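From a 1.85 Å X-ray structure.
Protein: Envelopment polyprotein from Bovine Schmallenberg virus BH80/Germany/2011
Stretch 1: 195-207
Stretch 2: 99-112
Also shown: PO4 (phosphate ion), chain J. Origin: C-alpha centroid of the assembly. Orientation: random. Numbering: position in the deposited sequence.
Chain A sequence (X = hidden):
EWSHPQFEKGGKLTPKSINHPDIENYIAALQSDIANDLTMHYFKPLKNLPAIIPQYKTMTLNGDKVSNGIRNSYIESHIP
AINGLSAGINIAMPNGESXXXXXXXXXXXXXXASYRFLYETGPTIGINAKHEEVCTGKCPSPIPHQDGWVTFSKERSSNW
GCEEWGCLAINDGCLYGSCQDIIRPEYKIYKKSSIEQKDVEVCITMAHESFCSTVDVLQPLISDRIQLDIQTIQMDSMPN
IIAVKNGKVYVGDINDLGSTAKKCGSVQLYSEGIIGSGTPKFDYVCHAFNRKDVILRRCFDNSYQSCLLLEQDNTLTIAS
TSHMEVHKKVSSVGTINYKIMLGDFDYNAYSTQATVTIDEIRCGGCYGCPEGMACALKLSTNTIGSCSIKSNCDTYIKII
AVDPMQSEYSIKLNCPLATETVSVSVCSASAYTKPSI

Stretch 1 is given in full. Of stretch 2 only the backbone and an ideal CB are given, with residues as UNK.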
# COMPACT_ATOMS: atom_id res chain seq x y z
N ILE A 195 8.78 -7.59 8.35
CA ILE A 195 8.74 -6.44 7.46
C ILE A 195 9.24 -6.88 6.08
O ILE A 195 9.99 -7.87 5.94
CB ILE A 195 9.58 -5.29 8.04
CG1 ILE A 195 9.34 -3.97 7.29
CG2 ILE A 195 11.04 -5.72 8.11
CD1 ILE A 195 9.86 -2.68 8.03
N GLU A 196 8.80 -6.19 5.04
CA GLU A 196 9.45 -6.51 3.78
C GLU A 196 10.74 -5.72 3.70
O GLU A 196 10.91 -4.73 4.42
CB GLU A 196 8.55 -6.19 2.58
CG GLU A 196 8.26 -4.68 2.33
CD GLU A 196 7.47 -4.47 1.02
OE1 GLU A 196 6.27 -4.81 1.00
OE2 GLU A 196 8.02 -4.00 0.00
N GLN A 197 11.67 -6.19 2.89
CA GLN A 197 12.95 -5.48 2.74
C GLN A 197 13.38 -5.53 1.29
O GLN A 197 13.02 -6.44 0.54
CB GLN A 197 14.02 -6.08 3.68
CG GLN A 197 14.37 -7.53 3.39
CD GLN A 197 15.26 -8.07 4.48
OE1 GLN A 197 14.80 -8.26 5.61
NE2 GLN A 197 16.54 -8.27 4.17
N LYS A 198 14.15 -4.51 0.88
CA LYS A 198 14.80 -4.52 -0.41
C LYS A 198 16.08 -5.32 -0.34
O LYS A 198 16.77 -5.34 0.69
CB LYS A 198 15.16 -3.09 -0.84
CG LYS A 198 13.97 -2.18 -0.78
CD LYS A 198 14.38 -0.81 -1.20
CE LYS A 198 13.18 0.07 -1.02
NZ LYS A 198 13.08 0.64 0.43
N ASP A 199 16.40 -6.00 -1.44
CA ASP A 199 17.66 -6.70 -1.59
C ASP A 199 18.30 -6.18 -2.88
O ASP A 199 17.83 -6.52 -3.98
CB ASP A 199 17.39 -8.21 -1.61
CG ASP A 199 18.66 -9.05 -1.84
OD1 ASP A 199 19.78 -8.50 -1.89
OD2 ASP A 199 18.53 -10.29 -1.96
N VAL A 200 19.33 -5.33 -2.76
CA VAL A 200 19.91 -4.61 -3.90
C VAL A 200 21.40 -4.90 -3.93
O VAL A 200 22.10 -4.73 -2.91
CB VAL A 200 19.65 -3.09 -3.86
CG1 VAL A 200 20.35 -2.35 -5.04
CG2 VAL A 200 18.16 -2.82 -3.89
N GLU A 201 21.89 -5.34 -5.08
CA GLU A 201 23.31 -5.54 -5.28
C GLU A 201 23.74 -4.72 -6.47
O GLU A 201 23.11 -4.75 -7.53
CB GLU A 201 23.60 -7.02 -5.48
CG GLU A 201 25.12 -7.33 -5.73
CD GLU A 201 25.31 -8.78 -6.16
OE1 GLU A 201 24.46 -9.29 -6.93
OE2 GLU A 201 26.26 -9.42 -5.71
N VAL A 202 24.89 -4.05 -6.33
CA VAL A 202 25.40 -3.19 -7.40
C VAL A 202 26.84 -3.55 -7.66
O VAL A 202 27.56 -3.99 -6.75
CB VAL A 202 25.28 -1.69 -7.05
CG1 VAL A 202 23.82 -1.33 -6.78
CG2 VAL A 202 26.17 -1.34 -5.89
N CYS A 203 27.27 -3.43 -8.93
CA CYS A 203 28.60 -3.86 -9.32
C CYS A 203 29.31 -2.75 -10.09
O CYS A 203 28.68 -1.95 -10.78
CB CYS A 203 28.63 -5.10 -10.26
SG CYS A 203 27.77 -6.55 -9.52
N ILE A 204 30.62 -2.70 -9.92
CA ILE A 204 31.52 -1.98 -10.84
C ILE A 204 31.99 -2.99 -11.86
O ILE A 204 32.71 -3.94 -11.53
CB ILE A 204 32.72 -1.38 -10.09
CG1 ILE A 204 32.27 -0.50 -8.93
CG2 ILE A 204 33.63 -0.51 -11.07
CD1 ILE A 204 31.44 0.69 -9.37
N THR A 205 31.64 -2.78 -13.12
CA THR A 205 31.97 -3.76 -14.14
C THR A 205 33.06 -3.18 -15.05
O THR A 205 32.89 -2.11 -15.66
CB THR A 205 30.71 -4.15 -14.91
OG1 THR A 205 29.85 -4.87 -14.00
CG2 THR A 205 31.00 -5.05 -16.14
N MET A 206 34.21 -3.84 -15.05
CA MET A 206 35.31 -3.52 -15.93
C MET A 206 35.53 -4.73 -16.82
O MET A 206 34.83 -5.75 -16.70
CB MET A 206 36.56 -3.10 -15.14
CG MET A 206 36.43 -1.65 -14.49
SD MET A 206 38.07 -1.17 -13.85
CE MET A 206 38.12 -2.46 -12.53
N ALA A 207 36.44 -4.62 -17.76
CA ALA A 207 36.63 -5.67 -18.75
C ALA A 207 36.87 -7.04 -18.08
O ALA A 207 37.79 -7.21 -17.28
CB ALA A 207 37.82 -5.32 -19.65
N UNK A 99 40.54 5.24 -23.19
CA UNK A 99 41.37 4.24 -22.53
C UNK A 99 40.55 3.01 -22.19
O UNK A 99 40.85 1.91 -22.67
CB UNK A 99 42.01 4.82 -21.27
N UNK A 100 39.51 3.15 -21.37
CA UNK A 100 38.70 1.97 -21.07
C UNK A 100 37.37 2.44 -20.52
O UNK A 100 37.13 3.64 -20.38
CB UNK A 100 39.40 1.04 -20.08
N UNK A 101 36.51 1.48 -20.16
CA UNK A 101 35.17 1.80 -19.69
C UNK A 101 34.94 1.19 -18.30
O UNK A 101 35.51 0.15 -17.95
CB UNK A 101 34.12 1.30 -20.68
N UNK A 102 34.17 1.93 -17.50
CA UNK A 102 33.64 1.47 -16.22
C UNK A 102 32.13 1.46 -16.37
O UNK A 102 31.54 2.47 -16.77
CB UNK A 102 34.09 2.35 -15.05
N UNK A 103 31.51 0.34 -16.02
CA UNK A 103 30.05 0.18 -16.09
C UNK A 103 29.53 0.11 -14.66
O UNK A 103 30.10 -0.61 -13.83
CB UNK A 103 29.65 -1.07 -16.88
N UNK A 104 28.51 0.91 -14.35
CA UNK A 104 27.81 0.79 -13.07
C UNK A 104 26.58 -0.10 -13.29
O UNK A 104 25.68 0.24 -14.08
CB UNK A 104 27.41 2.16 -12.52
N UNK A 105 26.54 -1.26 -12.63
CA UNK A 105 25.60 -2.32 -13.04
C UNK A 105 24.75 -2.69 -11.83
O UNK A 105 25.30 -3.10 -10.80
CB UNK A 105 26.34 -3.55 -13.59
N UNK A 106 23.42 -2.56 -11.94
CA UNK A 106 22.51 -2.91 -10.82
C UNK A 106 22.20 -4.41 -10.97
O UNK A 106 21.34 -4.84 -11.73
CB UNK A 106 21.23 -2.07 -10.83
N UNK A 107 22.98 -5.23 -10.28
CA UNK A 107 22.95 -6.64 -10.56
C UNK A 107 21.69 -7.31 -10.01
O UNK A 107 21.18 -8.23 -10.63
CB UNK A 107 24.20 -7.31 -9.98
N UNK A 108 21.18 -6.86 -8.88
CA UNK A 108 19.94 -7.47 -8.37
C UNK A 108 19.10 -6.43 -7.67
O UNK A 108 19.61 -5.58 -6.92
CB UNK A 108 20.25 -8.63 -7.42
N UNK A 109 17.80 -6.43 -7.96
CA UNK A 109 16.82 -5.69 -7.18
C UNK A 109 15.63 -6.62 -6.98
O UNK A 109 15.02 -7.04 -7.97
CB UNK A 109 16.41 -4.38 -7.87
N UNK A 110 15.31 -6.93 -5.74
CA UNK A 110 14.04 -7.65 -5.45
C UNK A 110 13.51 -7.19 -4.10
O UNK A 110 14.27 -6.69 -3.26
CB UNK A 110 14.24 -9.17 -5.45
N UNK A 111 12.19 -7.32 -3.89
CA UNK A 111 11.68 -7.13 -2.55
C UNK A 111 11.37 -8.52 -1.98
O UNK A 111 11.16 -9.49 -2.72
CB UNK A 111 10.45 -6.22 -2.54
N UNK A 112 11.43 -8.66 -0.66
CA UNK A 112 11.17 -9.99 -0.11
C UNK A 112 10.61 -9.86 1.28
O UNK A 112 10.87 -8.86 1.97
CB UNK A 112 12.44 -10.84 -0.10
P PO4 J . 19.53 -9.08 6.63
O1 PO4 J . 18.86 -10.00 5.64
O2 PO4 J . 19.47 -9.71 8.01
O3 PO4 J . 18.87 -7.72 6.67
O4 PO4 J . 20.96 -8.85 6.21

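Two antiparallel strands pair here, and each position of the second is read from what the first offers.

Position 99 lies beyond the reach of stretch 1, so nothing visible constrains it; the residue is Leu99. At position 100 CA-to-CB points toward stretch 1, yet its ideal CB has nothing within 5.5 Å. A long or broad apolar group could bridge that gap to Met206. Phe100 does, its CE2 4.2 Å from Met206 SD. Position 101 points sideways into open space, where a small or polar residue would fit; Ser101 OG and Thr205 O are linked through a water.

Position 102 also points sideways, with Met206 CG 4.7 Å and Ile204 CG2 4.9 Å from its ideal CB, an apolar setting suited to Val, Ile, Leu or Met. Ile102 places CG2 3.7 Å from Ile204 CG2 and CG1 4.2 Å from Met206 CG.

Position 103 is held by two backbone bonds, its N to Thr205 O and Thr205 N to its O, both 2.8 Å. Beta-branched residues suit its extended backbone, and Ile103 packs CB 3.8 Å from Thr205 CB. Position 104 turns to the face carrying Ile204, and its ideal CB is 5.3 Å from Ile204 CD1: room for an aliphatic chain that reaches back. Ile104 does so, CD1 to Ile204 CD1 being 3.4 Å.

Position 105 shares the face of Cys203 and Thr205, with Thr205 OG1 3.8 Å from the ideal CB. Aliphatic or aromatic groups could lie beside the sulfur. Tyr105 brings CD2 4.0 Å from Cys203 CB, while Thr205 OG1 sits at the ring edge.

Position 106, on the face of Val200 and Val202, has Val202 CG1 4.9 Å from its ideal CB; a compact aliphatic serves. It is Val106, whose CG1 lies 4.5 Å from Val200 CG1.

At 107 phi/psi of -75/-34 breaks the extended run: a beta bulge, in which Glu201 O receives a weak hydrogen bond from the N of position 107 at 2.8 Å. The N of position 108 also donates to Glu201 O, at 3.2 Å. Glu201 OE1 stands 3.6 Å from the ideal CB of 107, inviting Lys or Arg, although a polar group could also serve. Arg107 makes a long salt bridge, NE to Glu201 OE1, 3.8 Å.

Position 108 lies between two acids, Asp199 and Glu201, so a long cation is the natural choice. Arg108 curls over Glu201 CB with one guanidinium face and donates from NH2 to Asp199 OD1 at 3.0 Å; its NH1 is 3.2 Å from Glu201 OE1, a bridge of charge alone.

Position 109 faces Val200 CG2, 4.6 Å from the ideal CB, so a small or medium aliphatic such as Val, Ile or Leu would suit; Val109 places CG2 4.3 Å from Val200 CG2. At 110, paired with Asp199, many residues would do; Ile110 lays CG1 3.7 Å from Asp199 CB.

Position 111 has Glu196 OE2 4.2 Å from its ideal CB, favouring a polar group. Asn111 sets OD1 3.3 Å from Lys198 CG, and a water links OD1 weakly to Glu196 OE2. Position 112 could send a cation along the face to Asp199: Lys112 NZ forms a long salt bridge with Asp199 OD2, 3.6 Å.

Stretch 2 99-112: LFSIIIYVRRVINK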
# COMPACT_ATOMS: atom_id res chain seq x y z
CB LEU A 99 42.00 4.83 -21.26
CG LEU A 99 43.00 5.99 -21.38
CD1 LEU A 99 42.97 6.81 -20.12
CD2 LEU A 99 44.41 5.45 -21.60
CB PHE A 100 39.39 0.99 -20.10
CG PHE A 100 39.72 1.59 -18.74
CD1 PHE A 100 40.91 2.25 -18.55
CD2 PHE A 100 38.85 1.43 -17.67
CE1 PHE A 100 41.24 2.80 -17.34
CE2 PHE A 100 39.14 2.00 -16.43
CZ PHE A 100 40.36 2.68 -16.26
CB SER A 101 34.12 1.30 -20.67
OG SER A 101 33.99 -0.09 -20.52
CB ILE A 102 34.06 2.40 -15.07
CG1 ILE A 102 35.60 2.41 -14.91
CG2 ILE A 102 33.41 2.02 -13.77
CD1 ILE A 102 36.11 3.37 -13.83
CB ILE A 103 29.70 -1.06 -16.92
CG1 ILE A 103 30.03 -0.80 -18.41
CG2 ILE A 103 28.21 -1.52 -16.75
CD1 ILE A 103 30.11 -2.12 -19.22
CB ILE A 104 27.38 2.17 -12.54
CG1 ILE A 104 28.56 3.18 -12.50
CG2 ILE A 104 26.59 2.04 -11.20
CD1 ILE A 104 29.70 2.72 -11.54
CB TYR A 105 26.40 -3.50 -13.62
CG TYR A 105 25.68 -4.85 -13.66
CD1 TYR A 105 24.36 -4.95 -14.02
CD2 TYR A 105 26.37 -6.02 -13.38
CE1 TYR A 105 23.69 -6.22 -14.04
CE2 TYR A 105 25.74 -7.27 -13.41
CZ TYR A 105 24.42 -7.36 -13.74
OH TYR A 105 23.87 -8.58 -13.76
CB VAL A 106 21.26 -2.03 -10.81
CG1 VAL A 106 20.36 -2.32 -9.53
CG2 VAL A 106 21.65 -0.56 -10.84
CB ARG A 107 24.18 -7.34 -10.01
CG ARG A 107 24.16 -8.86 -10.31
CD ARG A 107 25.51 -9.49 -10.25
NE ARG A 107 25.37 -10.94 -10.23
CZ ARG A 107 25.23 -11.73 -11.29
NH1 ARG A 107 25.20 -11.23 -12.54
NH2 ARG A 107 25.12 -13.05 -11.07
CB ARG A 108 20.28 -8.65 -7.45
CG ARG A 108 19.01 -9.29 -6.79
CD ARG A 108 19.46 -10.52 -5.94
NE ARG A 108 20.20 -10.07 -4.75
CZ ARG A 108 21.50 -10.28 -4.54
NH1 ARG A 108 22.22 -10.96 -5.42
NH2 ARG A 108 22.06 -9.82 -3.42
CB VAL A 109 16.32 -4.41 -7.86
CG1 VAL A 109 15.23 -3.82 -6.98
CG2 VAL A 109 17.47 -3.34 -8.07
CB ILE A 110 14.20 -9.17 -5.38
CG1 ILE A 110 15.15 -9.50 -4.27
CG2 ILE A 110 14.66 -9.76 -6.69
CD1 ILE A 110 14.91 -10.87 -3.75
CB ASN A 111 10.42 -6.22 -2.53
CG ASN A 111 10.75 -4.71 -2.58
OD1 ASN A 111 11.82 -4.29 -2.17
ND2 ASN A 111 9.80 -3.90 -3.03
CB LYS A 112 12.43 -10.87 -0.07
CG LYS A 112 13.52 -10.36 0.82
CD LYS A 112 14.80 -11.23 0.69
CE LYS A 112 15.98 -10.63 1.48
NZ LYS A 112 17.29 -11.34 1.26
O HOH W 1 33.44 -2.15 -18.52
O HOH W 2 37.37 -1.66 -18.59
O HOH W 3 25.00 -11.27 -3.11
O HOH W 4 10.73 -3.26 0.43
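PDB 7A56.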